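Side-chain contacts in aldose 1-epimerase (Caenorhabditis elegans, PDB 1LUR), which probably catalyses the interconversion of the alpha and beta anomers of aldose sugars such as galactose: residues K36-D41 against N46-L51; N176-G179 against E185-L188; L256-E261 against K298-E303. All coordinates share one frame; numbering follows the deposited sequence.

Contact 1 of 3, residues K36-D41 against N46-L51; sequences KLTFPD and NQDLVL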
loop_
_atom_site.group_PDB
_atom_site.type_symbol
_atom_site.label_atom_id
_atom_site.label_comp_id
_atom_site.label_asym_id
_atom_site.label_seq_id
_atom_site.Cartn_x
_atom_site.Cartn_y
_atom_site.Cartn_z
ATOM N N LYS A 36 8.008 10.418 3.548
ATOM C CA LYS A 36 7.478 11.676 3.035
ATOM C C LYS A 36 7.532 11.691 1.521
ATOM O O LYS A 36 8.268 10.919 0.908
ATOM C CB LYS A 36 8.311 12.862 3.523
ATOM C CG LYS A 36 8.657 12.892 4.996
ATOM C CD LYS A 36 9.733 13.952 5.251
ATOM C CE LYS A 36 9.345 15.299 4.641
ATOM N NZ LYS A 36 10.405 16.330 4.816
ATOM N N LEU A 37 6.758 12.599 0.935
ATOM C CA LEU A 37 6.682 12.776 -0.511
ATOM C C LEU A 37 6.184 14.202 -0.753
ATOM O O LEU A 37 4.984 14.478 -0.678
ATOM C CB LEU A 37 5.726 11.763 -1.142
ATOM C CG LEU A 37 5.828 11.641 -2.668
ATOM C CD1 LEU A 37 5.177 10.360 -3.109
ATOM C CD2 LEU A 37 5.180 12.828 -3.347
ATOM N N THR A 38 7.116 15.106 -1.038
ATOM C CA THR A 38 6.780 16.502 -1.283
ATOM C C THR A 38 6.667 16.831 -2.767
ATOM O O THR A 38 7.441 16.338 -3.585
ATOM C CB THR A 38 7.834 17.425 -0.646
ATOM O OG1 THR A 38 9.121 17.134 -1.203
ATOM C CG2 THR A 38 7.890 17.202 0.853
ATOM N N PHE A 39 5.699 17.681 -3.101
ATOM C CA PHE A 39 5.462 18.092 -4.482
ATOM C C PHE A 39 4.753 19.445 -4.467
ATOM O O PHE A 39 3.770 19.629 -3.754
ATOM C CB PHE A 39 4.585 17.057 -5.183
ATOM C CG PHE A 39 4.532 17.209 -6.676
ATOM C CD1 PHE A 39 5.661 16.962 -7.450
ATOM C CD2 PHE A 39 3.346 17.560 -7.313
ATOM C CE1 PHE A 39 5.610 17.057 -8.841
ATOM C CE2 PHE A 39 3.282 17.659 -8.703
ATOM C CZ PHE A 39 4.416 17.406 -9.468
ATOM N N PRO A 40 5.237 20.410 -5.263
ATOM C CA PRO A 40 4.603 21.732 -5.291
ATOM C C PRO A 40 3.163 21.722 -5.802
ATOM O O PRO A 40 2.839 21.022 -6.760
ATOM C CB PRO A 40 5.536 22.537 -6.189
ATOM C CG PRO A 40 6.042 21.501 -7.153
ATOM C CD PRO A 40 6.335 20.327 -6.244
ATOM N N ASP A 41 2.300 22.500 -5.153
ATOM C CA ASP A 41 0.898 22.577 -5.554
ATOM C C ASP A 41 0.736 23.565 -6.706
ATOM O O ASP A 41 1.722 24.045 -7.265
ATOM C CB ASP A 41 0.019 23.018 -4.376
ATOM C CG ASP A 41 0.470 24.335 -3.772
ATOM O OD1 ASP A 41 0.928 25.211 -4.531
ATOM O OD2 ASP A 41 0.358 24.498 -2.538
ATOM N N ASN A 46 5.204 23.682 -1.783
ATOM C CA ASN A 46 5.506 22.286 -1.475
ATOM C C ASN A 46 4.505 21.687 -0.499
ATOM O O ASN A 46 4.210 22.264 0.553
ATOM C CB ASN A 46 6.911 22.155 -0.881
ATOM C CG ASN A 46 7.989 21.992 -1.940
ATOM O OD1 ASN A 46 9.180 22.077 -1.643
ATOM N ND2 ASN A 46 7.575 21.743 -3.177
ATOM N N GLN A 47 3.982 20.520 -0.854
ATOM C CA GLN A 47 3.018 19.837 -0.013
ATOM C C GLN A 47 3.446 18.390 0.163
ATOM O O GLN A 47 3.832 17.726 -0.804
ATOM C CB GLN A 47 1.630 19.876 -0.647
ATOM C CG GLN A 47 0.569 19.216 0.209
ATOM C CD GLN A 47 0.394 19.918 1.539
ATOM O OE1 GLN A 47 -0.057 21.063 1.590
ATOM N NE2 GLN A 47 0.760 19.241 2.624
ATOM N N ASP A 48 3.403 17.915 1.403
ATOM C CA ASP A 48 3.779 16.538 1.695
ATOM C C ASP A 48 2.485 15.785 1.420
ATOM O O ASP A 48 1.477 16.008 2.092
ATOM C CB ASP A 48 4.181 16.385 3.161
ATOM C CG ASP A 48 4.910 15.077 3.432
ATOM O OD1 ASP A 48 4.519 14.043 2.842
ATOM O OD2 ASP A 48 5.866 15.085 4.237
ATOM N N LEU A 49 2.514 14.900 0.431
ATOM C CA LEU A 49 1.340 14.128 0.060
ATOM C C LEU A 49 1.008 12.891 0.896
ATOM O O LEU A 49 -0.068 12.320 0.740
ATOM C CB LEU A 49 1.451 13.737 -1.415
ATOM C CG LEU A 49 1.779 14.895 -2.366
ATOM C CD1 LEU A 49 1.928 14.363 -3.782
ATOM C CD2 LEU A 49 0.676 15.949 -2.302
ATOM N N VAL A 50 1.910 12.474 1.777
ATOM C CA VAL A 50 1.643 11.296 2.603
ATOM C C VAL A 50 1.749 11.581 4.099
ATOM O O VAL A 50 2.557 12.407 4.536
ATOM C CB VAL A 50 2.609 10.132 2.267
ATOM C CG1 VAL A 50 2.519 9.798 0.788
ATOM C CG2 VAL A 50 4.035 10.498 2.650
ATOM N N LEU A 51 0.925 10.895 4.884
ATOM C CA LEU A 51 0.941 11.080 6.330
ATOM C C LEU A 51 2.237 10.490 6.854
ATOM O O LEU A 51 2.987 9.866 6.102
ATOM C CB LEU A 51 -0.258 10.381 6.972
ATOM C CG LEU A 51 -1.621 10.850 6.459
ATOM C CD1 LEU A 51 -2.733 10.116 7.192
ATOM C CD2 LEU A 51 -1.755 12.357 6.654
#

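Contact 2 of 3, residues N176-G179 against E185-L188; sequences NLDG and EHFL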
loop_
_atom_site.group_PDB
_atom_site.type_symbol
_atom_site.label_atom_id
_atom_site.label_comp_id
_atom_site.label_asym_id
_atom_site.label_seq_id
_atom_site.Cartn_x
_atom_site.Cartn_y
_atom_site.Cartn_z
ATOM N N ASN A 176 -2.941 12.308 1.170
ATOM C CA ASN A 176 -3.701 13.527 1.432
ATOM C C ASN A 176 -2.912 14.557 0.630
ATOM O O ASN A 176 -1.784 14.898 0.982
ATOM C CB ASN A 176 -3.679 13.882 2.922
ATOM C CG ASN A 176 -4.444 15.155 3.224
ATOM O OD1 ASN A 176 -4.130 16.222 2.692
ATOM N ND2 ASN A 176 -5.457 15.051 4.077
ATOM N N LEU A 177 -3.508 15.041 -0.453
ATOM C CA LEU A 177 -2.864 16.015 -1.325
ATOM C C LEU A 177 -2.934 17.510 -1.004
ATOM O O LEU A 177 -2.235 18.296 -1.641
ATOM C CB LEU A 177 -3.372 15.794 -2.753
ATOM C CG LEU A 177 -3.503 14.325 -3.180
ATOM C CD1 LEU A 177 -4.010 14.246 -4.616
ATOM C CD2 LEU A 177 -2.157 13.627 -3.050
ATOM N N ASP A 178 -3.746 17.922 -0.033
ATOM C CA ASP A 178 -3.826 19.354 0.277
ATOM C C ASP A 178 -3.761 19.750 1.747
ATOM O O ASP A 178 -3.843 20.936 2.076
ATOM C CB ASP A 178 -5.093 19.954 -0.340
ATOM C CG ASP A 178 -6.356 19.261 0.132
ATOM O OD1 ASP A 178 -6.463 18.980 1.343
ATOM O OD2 ASP A 178 -7.247 19.008 -0.704
ATOM N N GLY A 179 -3.624 18.771 2.630
ATOM C CA GLY A 179 -3.552 19.077 4.045
ATOM C C GLY A 179 -4.888 19.216 4.747
ATOM O O GLY A 179 -4.924 19.455 5.954
ATOM N N GLU A 185 -13.518 15.742 0.260
ATOM C CA GLU A 185 -13.639 16.569 -0.938
ATOM C C GLU A 185 -12.768 16.119 -2.109
ATOM O O GLU A 185 -13.002 16.521 -3.251
ATOM C CB GLU A 185 -13.339 18.028 -0.589
ATOM C CG GLU A 185 -14.323 18.629 0.408
ATOM C CD GLU A 185 -15.736 18.718 -0.147
ATOM O OE1 GLU A 185 -15.956 19.500 -1.099
ATOM O OE2 GLU A 185 -16.627 18.004 0.364
ATOM N N HIS A 186 -11.765 15.288 -1.838
ATOM C CA HIS A 186 -10.890 14.809 -2.902
ATOM C C HIS A 186 -11.697 14.035 -3.934
ATOM O O HIS A 186 -12.695 13.393 -3.603
ATOM C CB HIS A 186 -9.806 13.889 -2.343
ATOM C CG HIS A 186 -8.671 14.608 -1.690
ATOM N ND1 HIS A 186 -8.837 15.427 -0.596
ATOM C CD2 HIS A 186 -7.344 14.606 -1.962
ATOM C CE1 HIS A 186 -7.662 15.899 -0.220
ATOM N NE2 HIS A 186 -6.740 15.415 -1.032
ATOM N N PHE A 187 -11.266 14.102 -5.188
ATOM C CA PHE A 187 -11.954 13.396 -6.256
ATOM C C PHE A 187 -11.185 12.118 -6.537
ATOM O O PHE A 187 -9.955 12.089 -6.443
ATOM C CB PHE A 187 -12.001 14.236 -7.532
ATOM C CG PHE A 187 -13.059 15.301 -7.527
ATOM C CD1 PHE A 187 -12.947 16.415 -6.702
ATOM C CD2 PHE A 187 -14.165 15.193 -8.361
ATOM C CE1 PHE A 187 -13.922 17.409 -6.712
ATOM C CE2 PHE A 187 -15.144 16.180 -8.379
ATOM C CZ PHE A 187 -15.020 17.290 -7.553
ATOM N N LEU A 188 -11.908 11.060 -6.879
ATOM C CA LEU A 188 -11.275 9.786 -7.172
ATOM C C LEU A 188 -11.949 9.138 -8.366
ATOM O O LEU A 188 -13.177 9.125 -8.470
ATOM C CB LEU A 188 -11.363 8.858 -5.956
ATOM C CG LEU A 188 -10.631 7.514 -6.026
ATOM C CD1 LEU A 188 -9.131 7.739 -6.200
ATOM C CD2 LEU A 188 -10.905 6.728 -4.747
#

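Contact 3 of 3, residues L256-E261 against K298-E303; sequences LRFWSE and KALAIE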
loop_
_atom_site.group_PDB
_atom_site.type_symbol
_atom_site.label_atom_id
_atom_site.label_comp_id
_atom_site.label_asym_id
_atom_site.label_seq_id
_atom_site.Cartn_x
_atom_site.Cartn_y
_atom_site.Cartn_z
ATOM N N LEU A 256 -6.062 4.534 -11.827
ATOM C CA LEU A 256 -6.575 5.359 -10.749
ATOM C C LEU A 256 -6.040 6.782 -10.811
ATOM O O LEU A 256 -4.859 7.003 -11.081
ATOM C CB LEU A 256 -6.221 4.727 -9.400
ATOM C CG LEU A 256 -6.503 5.525 -8.123
ATOM C CD1 LEU A 256 -6.583 4.575 -6.938
ATOM C CD2 LEU A 256 -5.411 6.560 -7.897
ATOM N N ARG A 257 -6.927 7.738 -10.553
ATOM C CA ARG A 257 -6.591 9.159 -10.560
ATOM C C ARG A 257 -7.182 9.731 -9.275
ATOM O O ARG A 257 -8.381 9.608 -9.027
ATOM C CB ARG A 257 -7.204 9.838 -11.789
ATOM C CG ARG A 257 -6.884 9.118 -13.099
ATOM C CD ARG A 257 -7.730 9.634 -14.258
ATOM N NE ARG A 257 -7.641 8.773 -15.441
ATOM C CZ ARG A 257 -8.092 7.521 -15.496
ATOM N NH1 ARG A 257 -8.670 6.969 -14.435
ATOM N NH2 ARG A 257 -7.966 6.815 -16.614
ATOM N N PHE A 258 -6.332 10.344 -8.461
ATOM C CA PHE A 258 -6.733 10.938 -7.189
ATOM C C PHE A 258 -6.255 12.389 -7.211
ATOM O O PHE A 258 -5.077 12.653 -7.452
ATOM C CB PHE A 258 -6.059 10.152 -6.056
ATOM C CG PHE A 258 -6.510 10.529 -4.671
ATOM C CD1 PHE A 258 -7.865 10.603 -4.353
ATOM C CD2 PHE A 258 -5.576 10.746 -3.663
ATOM C CE1 PHE A 258 -8.277 10.885 -3.048
ATOM C CE2 PHE A 258 -5.976 11.027 -2.358
ATOM C CZ PHE A 258 -7.333 11.096 -2.049
ATOM N N TRP A 259 -7.156 13.335 -6.968
ATOM C CA TRP A 259 -6.749 14.735 -6.985
ATOM C C TRP A 259 -7.562 15.651 -6.081
ATOM O O TRP A 259 -8.623 15.276 -5.576
ATOM C CB TRP A 259 -6.792 15.259 -8.426
ATOM C CG TRP A 259 -8.180 15.400 -8.991
ATOM C CD1 TRP A 259 -8.985 16.506 -8.928
ATOM C CD2 TRP A 259 -8.931 14.400 -9.691
ATOM N NE1 TRP A 259 -10.186 16.256 -9.547
ATOM C CE2 TRP A 259 -10.180 14.971 -10.025
ATOM C CE3 TRP A 259 -8.670 13.076 -10.069
ATOM C CZ2 TRP A 259 -11.167 14.262 -10.719
ATOM C CZ3 TRP A 259 -9.655 12.372 -10.761
ATOM C CH2 TRP A 259 -10.887 12.968 -11.078
ATOM N N SER A 260 -7.043 16.860 -5.896
ATOM C CA SER A 260 -7.674 17.879 -5.066
ATOM C C SER A 260 -7.769 19.198 -5.832
ATOM O O SER A 260 -6.745 19.787 -6.185
ATOM C CB SER A 260 -6.851 18.093 -3.794
ATOM O OG SER A 260 -7.153 19.341 -3.196
ATOM N N GLU A 261 -8.990 19.660 -6.094
ATOM C CA GLU A 261 -9.170 20.916 -6.819
ATOM C C GLU A 261 -8.557 22.033 -5.990
ATOM O O GLU A 261 -8.121 23.054 -6.524
ATOM C CB GLU A 261 -10.656 21.197 -7.069
ATOM C CG GLU A 261 -11.326 20.188 -7.991
ATOM C CD GLU A 261 -12.811 20.445 -8.172
ATOM O OE1 GLU A 261 -13.496 20.716 -7.162
ATOM O OE2 GLU A 261 -13.298 20.355 -9.320
ATOM N N LYS A 298 -8.942 11.096 7.511
ATOM C CA LYS A 298 -7.887 12.072 7.257
ATOM C C LYS A 298 -7.234 11.881 5.888
ATOM O O LYS A 298 -7.059 12.837 5.130
ATOM C CB LYS A 298 -6.809 11.983 8.341
ATOM C CG LYS A 298 -5.501 12.694 7.997
ATOM C CD LYS A 298 -5.703 14.183 7.735
ATOM C CE LYS A 298 -4.380 14.877 7.423
ATOM N NZ LYS A 298 -4.558 16.340 7.170
ATOM N N ALA A 299 -6.864 10.645 5.572
ATOM C CA ALA A 299 -6.235 10.370 4.289
ATOM C C ALA A 299 -6.830 9.163 3.588
ATOM O O ALA A 299 -7.797 8.556 4.055
ATOM C CB ALA A 299 -4.732 10.172 4.476
ATOM N N LEU A 300 -6.247 8.830 2.446
ATOM C CA LEU A 300 -6.700 7.698 1.662
ATOM C C LEU A 300 -5.532 6.749 1.450
ATOM O O LEU A 300 -4.575 7.080 0.747
ATOM C CB LEU A 300 -7.227 8.156 0.303
ATOM C CG LEU A 300 -7.689 7.033 -0.631
ATOM C CD1 LEU A 300 -8.937 6.380 -0.061
ATOM C CD2 LEU A 300 -7.973 7.588 -2.017
ATOM N N ALA A 301 -5.600 5.581 2.082
ATOM C CA ALA A 301 -4.541 4.595 1.939
ATOM C C ALA A 301 -4.780 3.942 0.590
ATOM O O ALA A 301 -5.879 3.473 0.305
ATOM C CB ALA A 301 -4.618 3.559 3.053
ATOM N N ILE A 302 -3.754 3.941 -0.252
ATOM C CA ILE A 302 -3.853 3.348 -1.575
ATOM C C ILE A 302 -2.852 2.201 -1.577
ATOM O O ILE A 302 -1.640 2.421 -1.526
ATOM C CB ILE A 302 -3.516 4.388 -2.665
ATOM C CG1 ILE A 302 -4.497 5.563 -2.565
ATOM C CG2 ILE A 302 -3.600 3.751 -4.035
ATOM C CD1 ILE A 302 -4.300 6.651 -3.621
ATOM N N GLU A 303 -3.372 0.979 -1.629
ATOM C CA GLU A 303 -2.534 -0.213 -1.615
ATOM C C GLU A 303 -2.691 -1.170 -2.788
ATOM O O GLU A 303 -3.570 -2.037 -2.777
ATOM C CB GLU A 303 -2.798 -0.974 -0.309
ATOM C CG GLU A 303 -3.238 -0.064 0.833
ATOM C CD GLU A 303 -3.705 -0.807 2.078
ATOM O OE1 GLU A 303 -4.480 -0.218 2.857
ATOM O OE2 GLU A 303 -3.299 -1.967 2.290
#

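Contact 1 of 3, residues K36-D41 against N46-L51
L37 and L49 form the tight side of this contact, with L37 CD2 lying 3.6 Å from L49 CD1. L37 gets there because its CG stands anti to the backbone N (chi1 -166°), which turns the branched end to the buried side, where L49 lies. L49 CD1 also reaches CB of F39, and W175 and F335 pack against both leucines, so compact apolar branches suit this buried side. V50 extends it, its CG2 resting on the backbone of K36, 3.7 Å from K36 CA. Between the strands, L49 N gives a short bond of 2.7 Å to L37 O, while F39 and Q47 bond reciprocally through their backbones.

The other face, carrying T38, P40, N46 and D48, is more open. There the amide of N46 lies alongside the ring of P40, ND2 being 3.6 Å from P40 CD, a packing contact; asparagine's polar amide suits an exposed position at the start of the strand. D48 carries the side-chain hydrogen bonds of this side. Its OD1 is gripped from opposite faces of the carboxylate plane, by L37 N at 3.3 Å from OD1 and by V50 N at 3.2 Å from OD1. OD2 instead crosses the aliphatic chain of K36, 3.4 Å from K36 CB; the opposite charges probably attract, although K36 NZ stops 4.7 Å short of OD2. Replacing D48 with an alanine would probably leave the backbone N-H groups of L37 and V50 without their shared acceptor and let the chain after the strand shift.

The bond to V50 N closes an Asx turn, which bends the chain out of strand 46-48. Strands 33-40 and 46-48 form an antiparallel beta hairpin at the edge of a four-stranded sheet.

Contact 2 of 3, residues N176-G179 against E185-L188
H186 points its ring at the turn formed by L177 and D178, and its NE2 is the centre of the contact. L177 N donates to that nitrogen at 3.3 Å, a weak bond with an N-H...acceptor angle of 145°, and meets the imidazole at its edge, near the ring plane. The side chain of L177 closes in on the same end of the ring, L177 CG lying 4.0 Å from H186 CD2. D178 and H186 reach toward each other from opposite directions, D178 OD2 coming to 3.2 Å from H186 CE1, obliquely, with carboxylate and ring planes turned 50° apart. This is a close approach to a ring carbon, and the stronger partner of D178 OD2 is the hydroxyl of S260.

D178 takes up this pose with CG lodged between its backbone N and carbonyl carbon (chi1 57°), and S180 holds the other oxygen, OD1, so both ends of the carboxylate are fixed. Behind it, N176 shapes the turn. Its OD1 accepts a 2.6 Å bond from G179 N, an Asx motif, together with a weaker one from D178 N, while ND2 is spent on the carbonyls of S180 and K298. G179 adopts a positive phi, where a side chain would jam against the carbonyl O of D178, so the absence of one suits the place. On the other segment, the H186 ring is further placed by F258, whose ring meets it at a small interplanar angle.

If the weak bond from L177 N is real, NE2 is more likely to be unprotonated, which would be consistent with a neutral imidazole; the nearby carboxylate would probably polarise the C-H at CE1, sitting as it does between two ring nitrogens.

Contact 3 of 3, residues L256-E261 against K298-E303
L300 lays one methyl over the face of the F258 ring. Its CD2 sits 3.6 Å from the ring centroid, 19° off the normal, a CH-pi contact displaced toward the rim so that the closest ring atom is F258 CE1, 3.5 Å from L300 CD2. The two side chains cross at a slant, and L300 CB adds a second touch at 3.8 Å from F258 CZ. The CB atoms of both residues are already directed at the other strand, and CG anti to the backbone N (chi1 -173° for F258) places the ring against the leucine's methyl. H186 lies against the opposite face of the F258 ring, so the phenyl is held between an aliphatic and an aromatic neighbour.

The axes of strand segments 256-259 and 300-303 approach no closer than 11.1 Å and run nearly antiparallel, a gap bridged by side chains. Strand 256-259 belongs to one large antiparallel sheet and strand 300-305 to another, and their facing here is that of the beta-sandwich of the galactose mutarotase fold.

Further along, I302 packs beside the ring: its CD1 comes to 4.3 Å from F258 CD2. The other branch, I302 CG2, faces L256 CD1 at 4.2 Å. Beta-branched isoleucine suits a strand and here serves both partners at once, while L188 and L278 pack around L256.

Contact 3 is the most interior of the three and wholly apolar, joining the two large sheets through side chains alone. Contact 2, also buried, lies about 6 Å away centre to centre, yet its chemistry is polar, built on a turn, a histidine and a carboxylate; strands 187-192 and 256-259 are neighbours in one sheet, and D178 OD2 with S260 OG ties the two contacts directly. Contact 1 is partly buried and belongs to a separate, smaller sheet, where backbone bonds between adjacent strands do most of the holding. It meets contact 2 through L49 and N176, and contact 3 through L51 packing on A299.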